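Local atomic coordinates of molybdenum cofactor biosynthesis protein C 2 (Mycobacterium tuberculosis, PDB entry 4FDF), a protein that probably converts (8S)-3',8-cyclo-7,8-dihydroguanosine 5'-triphosphate into cyclic pyranopterin monophosphate and diphosphate, a step in molybdenum cofactor biosynthesis. Residues 85-90 against 120-125; 39-44 against 126-131; 106-111 against 133-138. All blocks are in the same frame, centred on the assembly; numbering follows the deposited sequence.

Interaction 1: residues 85-90 against 120-125; sequences PLCHQL and VEMEAL
Cys87 and Met122 mark one of the two points where the irregular segment 85-90 draws near the first turn of helix 121-139, their CA atoms 7.8 Å apart; at the other, the CA atoms of Leu90 and Val120 are 7.9 Å apart. Val120 occupies the N-cap position, and Leu125 N bonds to Glu121 O as the helix gets under way. At this spacing side chains and one water bridge the two backbones. The thiol of Cys87 points at the base of the Met122 side chain, Cys87 SG lying 3.6 Å from Met122 CG and almost as near to CB, so the sulfur meets the root of the methionine. That CG stands anti to the carbonyl carbon of Met122 (chi1 -73°). Leu90 sends one methyl to two neighbours: CD1 is 4.0 Å from Val120 CG1 and 3.7 Å from Glu123 OE2. The leucine runs across the glutamate at roughly a right angle, laying a methyl against the carboxylate. Glu123 has CG nearly eclipsed with its backbone N (chi1 13°) and its chain bends at chi2, with the carboxylate lying beside Leu90. There Glu123 OE1 accepts a hydrogen bond of 3.1 Å from a water O, which in turn accepts a weak one from Leu90 N, so this buried carboxylate is tied indirectly to the opposing backbone. Leu86, Cys87 and His88, together with Met122 and Glu123, are predicted to bind substrate, and the contact thus joins both parts of the probable active site. Thr80 of helix 65-83 touches Cys87, Met122 and Glu123, Val120 rests on strand 105-116 through Val112 and Ser114, and Asp137 of a second subunit packs on Cys87 and Met122.

Interaction 2: residues 39-44 against 126-131; sequences AVAAGI and TAVSVA
Val128 lays its two methyls over successive peptide groups on one face of strand 39-44. CG2 of Val128 is 3.5 Å from Ala41 O, and its CG1 is 3.6 Å from Ala42 O and 3.7 Å from Gly43 N. The fork is set by the first torsion: CG1 lies anti to the valine's own N (chi1 160°) and CG2 anti to its carbonyl carbon, which spreads the two branches along the strand. Ala41 adds the side-chain part of the contact, its CB reaching CG2 of Val128 at 4.0 Å. Ala42 turns its methyl to the other face of the sheet and takes part through its main chain. Gly43 has no side chain on the helix side, and CG1 of Val128 lies directly on its backbone; the CA atoms of Gly43 and Val128 are 6.2 Å apart, and the axes of the two segments approach to 7.7 Å. They run nearly parallel, crossing at -24°, with helix and strand heading the same way. The contact lies near the centre of the chain, in the helix-on-sheet packing of a ferredoxin-like fold. Strand 35-46 is flanked in the sheet by 105-116 and 147-156; Val128 also touches Ala110 of the former, and helix 65-83 packs alongside through Ala76, Ala77 and Thr80.

Interaction 3: residues 106-111 against 133-138; sequences IEITAT and LTLYDM
This is a small, wholly apolar contact between a helix and a sheet, made where the later part of helix 121-139 passes over the beginning of strand 105-116. Leu135 carries the helix side with a single methyl. CD1 of Leu135 meets CG2 of Ile106 at 3.9 Å and CD1 of Ile108 at 3.8 Å, in each case tip to tip, so the leucine is received by two residues spaced two apart on the same face of the strand. The isoleucines share one conformation but offer different branches: in both, CG1 stands anti to the carbonyl carbon (chi1 -52°), yet Ile106 presents its branch methyl and Ile108 the end of its longer arm. The backbones remain well apart, with 9.0 Å between the CA atoms of Ile106 and Leu135. Phe99 of strand 92-101 touches all three residues, and Leu135 further leans on Leu45 and, in helix 65-83, on Ala69. Aliphatic side chains meeting between one face of an antiparallel sheet and the helices laid over it form the hydrophobic core of the ferredoxin-like alpha/beta fold of MoaC.

How the interactions relate
From the N terminus, strand 35-46 comes first, and its segment 39-44 meets helix residues 126-131, closing the widest loop, interaction 2. Interaction 1 begins at 85-90 and ends at 120-125, wholly within that span. Interaction 3 starts from 106-111 inside both loops but closes on 133-138 beyond them, and so crosses each. All three end on successive portions of helix 121-139, fastening it first to the loop of the predicted substrate site, then to the middle of the sheet, then to strand 105-116. Interactions 2 and 3 are further coupled through the sheet, where Ala41 O and Gly43 O probably accept hydrogen bonds from Ala110 N and Ile108 N.

Interaction 1: residues 85-90 against 120-125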
loop_
_atom_site.group_PDB
_atom_site.type_symbol
_atom_site.label_atom_id
_atom_site.label_comp_id
_atom_site.label_asym_id
_atom_site.label_seq_id
_atom_site.Cartn_x
_atom_site.Cartn_y
_atom_site.Cartn_z
ATOM N N PRO B 85 -10.942 -2.191 7.749
ATOM C CA PRO B 85 -11.659 -2.908 6.694
ATOM C C PRO B 85 -12.955 -2.242 6.244
ATOM O O PRO B 85 -13.193 -2.151 5.049
ATOM C CB PRO B 85 -11.936 -4.268 7.331
ATOM C CG PRO B 85 -10.777 -4.445 8.294
ATOM C CD PRO B 85 -10.590 -3.080 8.874
ATOM N N LEU B 86 -13.781 -1.771 7.179
ATOM C CA LEU B 86 -15.072 -1.209 6.791
ATOM C C LEU B 86 -15.085 0.302 6.644
ATOM O O LEU B 86 -16.160 0.887 6.470
ATOM C CB LEU B 86 -16.204 -1.688 7.717
ATOM C CG LEU B 86 -16.427 -3.209 7.800
ATOM C CD1 LEU B 86 -17.763 -3.512 8.448
ATOM C CD2 LEU B 86 -16.323 -3.903 6.436
ATOM N N CYS B 87 -13.907 0.928 6.705
ATOM C CA CYS B 87 -13.781 2.360 6.407
ATOM C C CYS B 87 -13.852 2.657 4.915
ATOM O O CYS B 87 -13.212 2.000 4.115
ATOM C CB CYS B 87 -12.480 2.924 6.961
ATOM S SG CYS B 87 -12.667 3.581 8.600
ATOM N N HIS B 88 -14.638 3.664 4.561
ATOM C CA HIS B 88 -14.746 4.136 3.192
ATOM C C HIS B 88 -13.520 4.916 2.848
ATOM O O HIS B 88 -12.849 5.435 3.742
ATOM C CB HIS B 88 -15.959 5.047 3.058
ATOM C CG HIS B 88 -17.255 4.399 3.465
ATOM N ND1 HIS B 88 -17.558 4.126 4.752
ATOM C CD2 HIS B 88 -18.342 3.978 2.705
ATOM C CE1 HIS B 88 -18.779 3.556 4.810
ATOM N NE2 HIS B 88 -19.258 3.470 3.556
ATOM N N GLN B 89 -13.218 4.989 1.551
ATOM C CA GLN B 89 -12.159 5.840 1.009
ATOM C C GLN B 89 -12.660 7.285 0.935
ATOM O O GLN B 89 -13.599 7.582 0.200
ATOM C CB GLN B 89 -11.763 5.366 -0.397
ATOM C CG GLN B 89 -11.185 3.945 -0.470
ATOM C CD GLN B 89 -11.533 3.224 -1.775
ATOM O OE1 GLN B 89 -12.699 2.986 -2.072
ATOM N NE2 GLN B 89 -10.515 2.866 -2.544
ATOM N N LEU B 90 -12.045 8.172 1.714
ATOM C CA LEU B 90 -12.492 9.565 1.823
ATOM C C LEU B 90 -11.446 10.563 1.329
ATOM O O LEU B 90 -10.247 10.371 1.536
ATOM C CB LEU B 90 -12.917 9.891 3.265
ATOM C CG LEU B 90 -14.102 9.096 3.856
ATOM C CD1 LEU B 90 -14.350 9.435 5.321
ATOM C CD2 LEU B 90 -15.376 9.300 3.035
ATOM N N VAL B 120 -15.150 12.082 9.401
ATOM C CA VAL B 120 -13.717 11.784 9.277
ATOM C C VAL B 120 -13.008 11.513 10.616
ATOM O O VAL B 120 -11.787 11.693 10.736
ATOM C CB VAL B 120 -12.950 12.885 8.457
ATOM C CG1 VAL B 120 -13.439 12.906 7.019
ATOM C CG2 VAL B 120 -13.074 14.277 9.098
ATOM N N GLU B 121 -13.776 11.051 11.603
ATOM C CA GLU B 121 -13.226 10.751 12.920
ATOM C C GLU B 121 -12.271 9.551 12.919
ATOM O O GLU B 121 -11.361 9.496 13.742
ATOM C CB GLU B 121 -14.324 10.614 13.984
ATOM C CG GLU B 121 -15.266 9.418 13.835
ATOM C CD GLU B 121 -16.503 9.697 12.989
ATOM O OE1 GLU B 121 -17.536 9.046 13.240
ATOM O OE2 GLU B 121 -16.450 10.538 12.068
ATOM N N MET B 122 -12.452 8.615 11.991
ATOM C CA MET B 122 -11.559 7.458 11.912
ATOM C C MET B 122 -10.136 7.829 11.521
ATOM O O MET B 122 -9.162 7.328 12.108
ATOM C CB MET B 122 -12.110 6.372 10.976
ATOM C CG MET B 122 -13.319 5.590 11.539
ATOM S SD MET B 122 -13.187 5.071 13.281
ATOM C CE MET B 122 -11.572 4.270 13.322
ATOM N N GLU B 123 -10.017 8.706 10.533
ATOM C CA GLU B 123 -8.713 9.174 10.091
ATOM C C GLU B 123 -8.026 9.997 11.174
ATOM O O GLU B 123 -6.820 9.853 11.376
ATOM C CB GLU B 123 -8.779 9.936 8.754
ATOM C CG GLU B 123 -10.168 10.350 8.279
ATOM C CD GLU B 123 -11.043 9.197 7.786
ATOM O OE1 GLU B 123 -10.612 8.425 6.899
ATOM O OE2 GLU B 123 -12.179 9.077 8.283
ATOM N N ALA B 124 -8.791 10.840 11.870
ATOM C CA ALA B 124 -8.255 11.574 13.008
ATOM C C ALA B 124 -7.698 10.630 14.083
ATOM O O ALA B 124 -6.583 10.845 14.580
ATOM C CB ALA B 124 -9.309 12.516 13.602
ATOM N N LEU B 125 -8.465 9.598 14.433
ATOM C CA LEU B 125 -8.030 8.594 15.419
ATOM C C LEU B 125 -6.810 7.781 14.952
ATOM O O LEU B 125 -5.915 7.476 15.748
ATOM C CB LEU B 125 -9.181 7.644 15.751
ATOM C CG LEU B 125 -10.347 8.217 16.549
ATOM C CD1 LEU B 125 -11.561 7.301 16.398
ATOM C CD2 LEU B 125 -9.995 8.425 18.020
HETATM O O HOH W 1 -9.622 8.195 4.021
#

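Interaction 2: residues 39-44 against 126-131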
loop_
_atom_site.group_PDB
_atom_site.type_symbol
_atom_site.label_atom_id
_atom_site.label_comp_id
_atom_site.label_asym_id
_atom_site.label_seq_id
_atom_site.Cartn_x
_atom_site.Cartn_y
_atom_site.Cartn_z
ATOM N N ALA B 39 -13.023 16.720 11.937
ATOM C CA ALA B 39 -12.963 15.907 13.144
ATOM C C ALA B 39 -11.654 16.123 13.870
ATOM O O ALA B 39 -10.611 16.322 13.249
ATOM C CB ALA B 39 -13.158 14.438 12.819
ATOM N N VAL B 40 -11.726 16.080 15.196
ATOM C CA VAL B 40 -10.567 16.221 16.057
ATOM C C VAL B 40 -10.508 15.046 17.037
ATOM O O VAL B 40 -11.497 14.716 17.719
ATOM C CB VAL B 40 -10.586 17.576 16.846
ATOM C CG1 VAL B 40 -9.286 17.769 17.648
ATOM C CG2 VAL B 40 -10.802 18.756 15.904
ATOM N N ALA B 41 -9.338 14.429 17.107
ATOM C CA ALA B 41 -9.097 13.334 18.031
ATOM C C ALA B 41 -7.845 13.647 18.845
ATOM O O ALA B 41 -7.001 14.419 18.398
ATOM C CB ALA B 41 -8.921 12.032 17.265
ATOM N N ALA B 42 -7.730 13.039 20.025
ATOM C CA ALA B 42 -6.530 13.189 20.861
ATOM C C ALA B 42 -6.067 11.858 21.445
ATOM O O ALA B 42 -6.766 10.832 21.345
ATOM C CB ALA B 42 -6.776 14.203 21.982
ATOM N N GLY B 43 -4.884 11.889 22.058
ATOM C CA GLY B 43 -4.270 10.711 22.667
ATOM C C GLY B 43 -3.052 11.174 23.432
ATOM O O GLY B 43 -2.624 12.324 23.288
ATOM N N ILE B 44 -2.487 10.292 24.248
ATOM C CA ILE B 44 -1.405 10.688 25.146
ATOM C C ILE B 44 -0.354 9.587 25.298
ATOM O O ILE B 44 -0.681 8.423 25.516
ATOM C CB ILE B 44 -1.957 11.222 26.526
ATOM C CG1 ILE B 44 -0.858 11.887 27.359
ATOM C CG2 ILE B 44 -2.644 10.139 27.322
ATOM C CD1 ILE B 44 -1.361 12.494 28.669
ATOM N N THR B 126 -6.788 7.442 13.667
ATOM C CA THR B 126 -5.690 6.690 13.053
ATOM C C THR B 126 -4.367 7.485 13.089
ATOM O O THR B 126 -3.303 6.945 13.445
ATOM C CB THR B 126 -6.090 6.268 11.612
ATOM O OG1 THR B 126 -7.208 5.367 11.681
ATOM C CG2 THR B 126 -4.960 5.595 10.879
ATOM N N ALA B 127 -4.454 8.767 12.735
ATOM C CA ALA B 127 -3.329 9.701 12.800
ATOM C C ALA B 127 -2.775 9.815 14.216
ATOM O O ALA B 127 -1.578 9.669 14.437
ATOM C CB ALA B 127 -3.757 11.080 12.280
ATOM N N VAL B 128 -3.654 10.042 15.185
ATOM C CA VAL B 128 -3.249 10.107 16.584
ATOM C C VAL B 128 -2.574 8.793 16.950
ATOM O O VAL B 128 -1.504 8.753 17.557
ATOM C CB VAL B 128 -4.469 10.359 17.504
ATOM C CG1 VAL B 128 -4.168 9.957 18.966
ATOM C CG2 VAL B 128 -4.903 11.815 17.431
ATOM N N SER B 129 -3.197 7.713 16.519
ATOM C CA SER B 129 -2.734 6.394 16.838
ATOM C C SER B 129 -1.360 6.104 16.269
ATOM O O SER B 129 -0.462 5.660 17.004
ATOM C CB SER B 129 -3.752 5.404 16.319
ATOM O OG SER B 129 -3.443 4.112 16.802
ATOM N N VAL B 130 -1.163 6.377 14.976
ATOM C CA VAL B 130 0.134 6.084 14.358
ATOM C C VAL B 130 1.229 7.053 14.831
ATOM O O VAL B 130 2.396 6.664 14.954
ATOM C CB VAL B 130 0.041 5.969 12.809
ATOM C CG1 VAL B 130 1.429 5.827 12.178
ATOM C CG2 VAL B 130 -0.834 4.747 12.421
ATOM N N ALA B 131 0.853 8.295 15.119
ATOM C CA ALA B 131 1.790 9.275 15.685
ATOM C C ALA B 131 2.294 8.841 17.060
ATOM O O ALA B 131 3.466 9.047 17.379
ATOM C CB ALA B 131 1.140 10.660 15.766
#

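Interaction 3: residues 106-111 against 133-138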
loop_
_atom_site.group_PDB
_atom_site.type_symbol
_atom_site.label_atom_id
_atom_site.label_comp_id
_atom_site.label_asym_id
_atom_site.label_seq_id
_atom_site.Cartn_x
_atom_site.Cartn_y
_atom_site.Cartn_z
ATOM N N ILE B 106 3.177 13.393 26.636
ATOM C CA ILE B 106 3.081 14.080 25.350
ATOM C C ILE B 106 1.672 13.909 24.788
ATOM O O ILE B 106 1.279 12.815 24.402
ATOM C CB ILE B 106 4.132 13.564 24.345
ATOM C CG1 ILE B 106 5.530 13.609 24.979
ATOM C CG2 ILE B 106 4.090 14.384 23.049
ATOM C CD1 ILE B 106 6.578 12.761 24.289
ATOM N N GLU B 107 0.905 14.993 24.775
ATOM C CA GLU B 107 -0.431 14.964 24.197
ATOM C C GLU B 107 -0.371 15.135 22.677
ATOM O O GLU B 107 0.422 15.924 22.146
ATOM C CB GLU B 107 -1.337 16.010 24.847
ATOM N N ILE B 108 -1.202 14.362 21.981
ATOM C CA ILE B 108 -1.240 14.393 20.536
ATOM C C ILE B 108 -2.645 14.810 20.107
ATOM O O ILE B 108 -3.631 14.303 20.621
ATOM C CB ILE B 108 -0.879 13.006 19.945
ATOM C CG1 ILE B 108 0.439 12.503 20.535
ATOM C CG2 ILE B 108 -0.790 13.065 18.424
ATOM C CD1 ILE B 108 0.636 11.012 20.452
ATOM N N THR B 109 -2.738 15.753 19.180
ATOM C CA THR B 109 -4.041 16.146 18.659
ATOM C C THR B 109 -4.016 16.094 17.129
ATOM O O THR B 109 -3.144 16.690 16.498
ATOM C CB THR B 109 -4.438 17.561 19.166
ATOM O OG1 THR B 109 -4.232 17.635 20.587
ATOM C CG2 THR B 109 -5.888 17.879 18.864
ATOM N N ALA B 110 -4.969 15.381 16.537
ATOM C CA ALA B 110 -5.100 15.376 15.088
ATOM C C ALA B 110 -6.395 16.048 14.638
ATOM O O ALA B 110 -7.470 15.774 15.171
ATOM C CB ALA B 110 -4.994 13.960 14.531
ATOM N N THR B 111 -6.264 16.947 13.667
ATOM C CA THR B 111 -7.395 17.665 13.082
ATOM C C THR B 111 -7.468 17.282 11.613
ATOM O O THR B 111 -6.482 17.418 10.881
ATOM C CB THR B 111 -7.237 19.202 13.260
ATOM O OG1 THR B 111 -7.281 19.515 14.655
ATOM C CG2 THR B 111 -8.346 19.972 12.548
ATOM N N LEU B 133 2.337 5.594 18.185
ATOM C CA LEU B 133 3.207 4.455 17.913
ATOM C C LEU B 133 4.596 4.897 17.455
ATOM O O LEU B 133 5.602 4.294 17.827
ATOM C CB LEU B 133 2.589 3.520 16.858
ATOM C CG LEU B 133 1.371 2.672 17.266
ATOM C CD1 LEU B 133 0.641 2.126 16.037
ATOM C CD2 LEU B 133 1.786 1.536 18.181
ATOM N N THR B 134 4.637 5.947 16.638
ATOM C CA THR B 134 5.888 6.462 16.119
ATOM C C THR B 134 6.682 7.169 17.214
ATOM O O THR B 134 7.905 7.023 17.279
ATOM C CB THR B 134 5.653 7.381 14.914
ATOM O OG1 THR B 134 5.043 6.613 13.870
ATOM C CG2 THR B 134 6.969 7.966 14.411
ATOM N N LEU B 135 5.994 7.916 18.077
ATOM C CA LEU B 135 6.666 8.478 19.237
ATOM C C LEU B 135 7.312 7.363 20.046
ATOM O O LEU B 135 8.499 7.435 20.371
ATOM C CB LEU B 135 5.711 9.271 20.127
ATOM C CG LEU B 135 5.294 10.647 19.625
ATOM C CD1 LEU B 135 4.438 11.292 20.696
ATOM C CD2 LEU B 135 6.501 11.540 19.258
ATOM N N TYR B 136 6.531 6.331 20.359
ATOM C CA TYR B 136 7.040 5.207 21.122
ATOM C C TYR B 136 8.253 4.557 20.443
ATOM O O TYR B 136 9.217 4.188 21.112
ATOM C CB TYR B 136 5.943 4.172 21.387
ATOM C CG TYR B 136 6.451 3.009 22.209
ATOM C CD1 TYR B 136 6.778 1.797 21.608
ATOM C CD2 TYR B 136 6.641 3.136 23.579
ATOM C CE1 TYR B 136 7.263 0.727 22.358
ATOM C CE2 TYR B 136 7.130 2.074 24.343
ATOM C CZ TYR B 136 7.439 0.867 23.721
ATOM O OH TYR B 136 7.934 -0.182 24.462
ATOM N N ASP B 137 8.213 4.415 19.119
ATOM C CA ASP B 137 9.362 3.874 18.413
ATOM C C ASP B 137 10.618 4.734 18.634
ATOM O O ASP B 137 11.723 4.213 18.695
ATOM C CB ASP B 137 9.085 3.736 16.914
ATOM C CG ASP B 137 10.220 3.029 16.182
ATOM O OD1 ASP B 137 10.520 1.868 16.531
ATOM O OD2 ASP B 137 10.842 3.647 15.290
ATOM N N MET B 138 10.435 6.045 18.749
ATOM C CA MET B 138 11.550 6.960 18.896
ATOM C C MET B 138 12.111 6.963 20.318
ATOM O O MET B 138 13.273 7.322 20.524
ATOM C CB MET B 138 11.140 8.387 18.496
ATOM C CG MET B 138 10.576 8.536 17.087
ATOM S SD MET B 138 11.782 8.458 15.747
ATOM C CE MET B 138 12.058 6.714 15.676
#